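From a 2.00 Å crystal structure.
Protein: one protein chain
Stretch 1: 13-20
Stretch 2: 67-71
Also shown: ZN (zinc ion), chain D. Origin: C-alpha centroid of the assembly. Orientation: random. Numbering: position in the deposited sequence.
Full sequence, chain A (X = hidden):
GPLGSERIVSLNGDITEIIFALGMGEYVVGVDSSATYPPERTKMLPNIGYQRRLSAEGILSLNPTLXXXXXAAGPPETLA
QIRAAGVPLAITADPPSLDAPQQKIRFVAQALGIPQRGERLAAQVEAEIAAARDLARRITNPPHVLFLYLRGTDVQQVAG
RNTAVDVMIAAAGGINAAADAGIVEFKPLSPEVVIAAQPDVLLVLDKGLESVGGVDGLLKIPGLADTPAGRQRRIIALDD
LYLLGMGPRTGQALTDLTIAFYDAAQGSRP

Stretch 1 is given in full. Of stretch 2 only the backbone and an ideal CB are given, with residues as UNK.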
# COMPACT_ATOMS: atom_id res chain seq x y z
N GLY A 13 -2.77 -4.32 7.90
CA GLY A 13 -1.32 -4.45 7.66
C GLY A 13 -0.47 -3.21 7.80
O GLY A 13 0.63 -3.28 8.33
N ASP A 14 -0.96 -2.04 7.34
CA ASP A 14 -0.21 -0.79 7.48
C ASP A 14 -0.11 -0.22 8.93
O ASP A 14 0.94 0.32 9.36
CB ASP A 14 -0.75 0.27 6.49
CG ASP A 14 -2.26 0.58 6.66
OD1 ASP A 14 -3.03 -0.25 7.22
OD2 ASP A 14 -2.69 1.67 6.19
N ILE A 15 -1.19 -0.40 9.71
CA ILE A 15 -1.17 -0.10 11.15
C ILE A 15 -0.17 -1.00 11.90
O ILE A 15 0.66 -0.52 12.69
CB ILE A 15 -2.58 -0.26 11.72
CG1 ILE A 15 -3.52 0.70 10.97
CG2 ILE A 15 -2.55 0.01 13.23
CD1 ILE A 15 -3.14 2.18 11.08
N THR A 16 -0.20 -2.29 11.60
CA THR A 16 0.77 -3.24 12.18
C THR A 16 2.22 -2.80 11.90
O THR A 16 3.03 -2.71 12.81
CB THR A 16 0.52 -4.64 11.63
OG1 THR A 16 -0.80 -5.07 11.96
CG2 THR A 16 1.58 -5.67 12.13
N GLU A 17 2.51 -2.48 10.65
CA GLU A 17 3.85 -2.04 10.25
C GLU A 17 4.25 -0.82 11.05
O GLU A 17 5.40 -0.69 11.48
CB GLU A 17 3.87 -1.71 8.76
CG GLU A 17 5.13 -0.97 8.33
CD GLU A 17 5.36 -0.97 6.81
OE1 GLU A 17 4.63 -1.65 6.03
OE2 GLU A 17 6.31 -0.31 6.39
N ILE A 18 3.30 0.07 11.29
CA ILE A 18 3.59 1.30 11.98
C ILE A 18 3.87 0.95 13.49
O ILE A 18 4.73 1.57 14.10
CB ILE A 18 2.40 2.30 11.90
CG1 ILE A 18 2.34 2.96 10.50
CG2 ILE A 18 2.55 3.36 13.00
CD1 ILE A 18 1.02 3.69 10.28
N ILE A 19 3.15 0.01 14.09
CA ILE A 19 3.37 -0.33 15.52
C ILE A 19 4.82 -0.84 15.65
O ILE A 19 5.54 -0.44 16.60
CB ILE A 19 2.37 -1.40 16.03
CG1 ILE A 19 0.93 -0.82 16.07
CG2 ILE A 19 2.75 -1.94 17.42
CD1 ILE A 19 -0.14 -1.92 16.04
N PHE A 20 5.22 -1.73 14.73
CA PHE A 20 6.59 -2.29 14.74
C PHE A 20 7.63 -1.18 14.49
O PHE A 20 8.63 -1.13 15.17
CB PHE A 20 6.73 -3.46 13.73
CG PHE A 20 6.24 -4.80 14.28
CD1 PHE A 20 7.11 -5.64 14.98
CD2 PHE A 20 4.94 -5.21 14.08
CE1 PHE A 20 6.67 -6.84 15.49
CE2 PHE A 20 4.49 -6.42 14.58
CZ PHE A 20 5.35 -7.24 15.30
N UNK A 67 -7.56 -2.67 20.62
CA UNK A 67 -7.71 -3.02 19.20
C UNK A 67 -7.65 -1.75 18.41
O UNK A 67 -8.40 -0.81 18.69
CB UNK A 67 -9.01 -3.77 18.92
N UNK A 68 -6.76 -1.72 17.41
CA UNK A 68 -6.50 -0.56 16.64
C UNK A 68 -6.51 -0.88 15.13
O UNK A 68 -6.00 -1.92 14.70
CB UNK A 68 -5.16 0.05 17.07
N UNK A 69 -7.07 0.03 14.33
CA UNK A 69 -7.14 -0.21 12.84
C UNK A 69 -7.47 1.10 12.13
O UNK A 69 -7.49 2.18 12.76
CB UNK A 69 -8.19 -1.27 12.49
N UNK A 70 -7.70 1.05 10.84
CA UNK A 70 -8.09 2.26 10.15
C UNK A 70 -9.33 1.93 9.35
O UNK A 70 -9.93 0.83 9.53
CB UNK A 70 -6.97 2.80 9.26
N UNK A 71 -9.77 2.87 8.53
CA UNK A 71 -11.07 2.77 7.86
C UNK A 71 -11.27 1.56 6.95
O UNK A 71 -12.41 1.23 6.66
CB UNK A 71 -11.29 4.04 7.03
ZN ZN D . -4.79 1.47 5.90

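Helix 13-20 and the strand formed by 67-70 approach to 7.9 Å between axes, their N-to-C directions 121° apart, and the nearest CA pair, Ile15 with position 69, is separated by 6.2 Å. Each position of the strand can be judged by where its ideal CB lies relative to the helix.

Position 67 has extended backbone angles (-122/127), and its ideal CB finds nothing of the helix within 5.5 Å. Stretch 1 therefore sets no preference; the angles suit beta-branched residues among many others. The deposited residue is Val67, chi1 t, which does not touch the helix.

Position 68 differs. Its CA-to-CB bond points toward the helix, and the ideal CB lies 4.6 Å from Ile15 CG2 and 5.5 Å from Ile19 CD1. These are methyl groups one helical turn apart, joined along the backbone by the Ile19 N to Ile15 O hydrogen bond of 2.9 Å. What is offered is hydrocarbon, with no polar side-chain atom of the helix close by. Valine, isoleucine, leucine or methionine would suit, and phi/psi of -132/141 favours the beta-branched valine and isoleucine. The residue is Ile68, with both chi angles t. Its CG2 meets both partners, lying 3.9 Å from Ile15 CG2 and 4.0 Å from Ile19 CD1, so one methyl bridges two successive turns of the helix.

At position 69 the CA-to-CB bond points away, although the backbone passes close to Ile15. An ideal CB would sit 5.3 Å from Ile15 CG1, so the helix alone does not forbid a small side chain such as alanine or serine. The nearly fully extended angles, -165/-174, are easiest for glycine. Gly69 is found, and its contact is made by backbone: Gly69 C lies 4.1 Å from Ile15 CG1.

Position 70 again points toward the helix. Its ideal CB is 4.3 Å from Ile15 CD1 and 5.4 Å from Asp14 OD1, which by themselves might admit an apolar residue or a polar one. The zinc ion narrows the choice: it is held by Asp14 OD2 at 2.1 Å, and ZN lies 4.2 Å from the ideal CB of position 70, within reach of a short metal-binding side chain. Aspartate suits this distance best, and a curled glutamate might also serve; cysteine would be too short. The residue is Asp70, chi1 p, whose OD2 binds zinc at 2.0 Å. Asp14 OD2 and Asp70 OD2 are thus only 3.1 Å apart without a hydrogen bond; the shared cation offsets the repulsion expected between two carboxylates. A water also binds the zinc, its O 1.9 Å from ZN, and can donate to Asp14 OD1 at 3.1 Å or Asp70 OD1 at 3.0 Å. One further ligand comes from elsewhere in the structure. Asp70 OD2 also lies 4.0 Å from Ile15 CG1, so the metal site adjoins the apolar contact.

Position 71 leaves the strand (-59/-19), and its ideal CB finds no helix atom within 5.5 Å. Many residues, polar ones included, would serve. Glu71 occupies it; its side chain comes no nearer than Glu71 CG, 8.3 Å from Asp14 OD2.

Stretch 2 67-71: VIGDE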
# COMPACT_ATOMS: atom_id res chain seq x y z
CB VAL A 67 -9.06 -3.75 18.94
CG1 VAL A 67 -9.28 -4.03 17.46
CG2 VAL A 67 -9.13 -5.06 19.77
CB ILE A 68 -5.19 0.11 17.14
CG1 ILE A 68 -4.96 1.46 16.50
CG2 ILE A 68 -3.90 -0.69 16.87
CD1 ILE A 68 -3.80 2.21 17.18
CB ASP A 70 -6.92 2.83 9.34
CG ASP A 70 -6.52 1.94 8.17
OD1 ASP A 70 -7.33 1.13 7.64
OD2 ASP A 70 -5.37 2.07 7.76
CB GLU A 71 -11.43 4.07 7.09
CG GLU A 71 -10.48 4.39 5.94
CD GLU A 71 -10.86 5.67 5.18
OE1 GLU A 71 -10.36 6.79 5.48
OE2 GLU A 71 -11.69 5.54 4.26
O HOH W 1 -5.66 -0.23 5.50
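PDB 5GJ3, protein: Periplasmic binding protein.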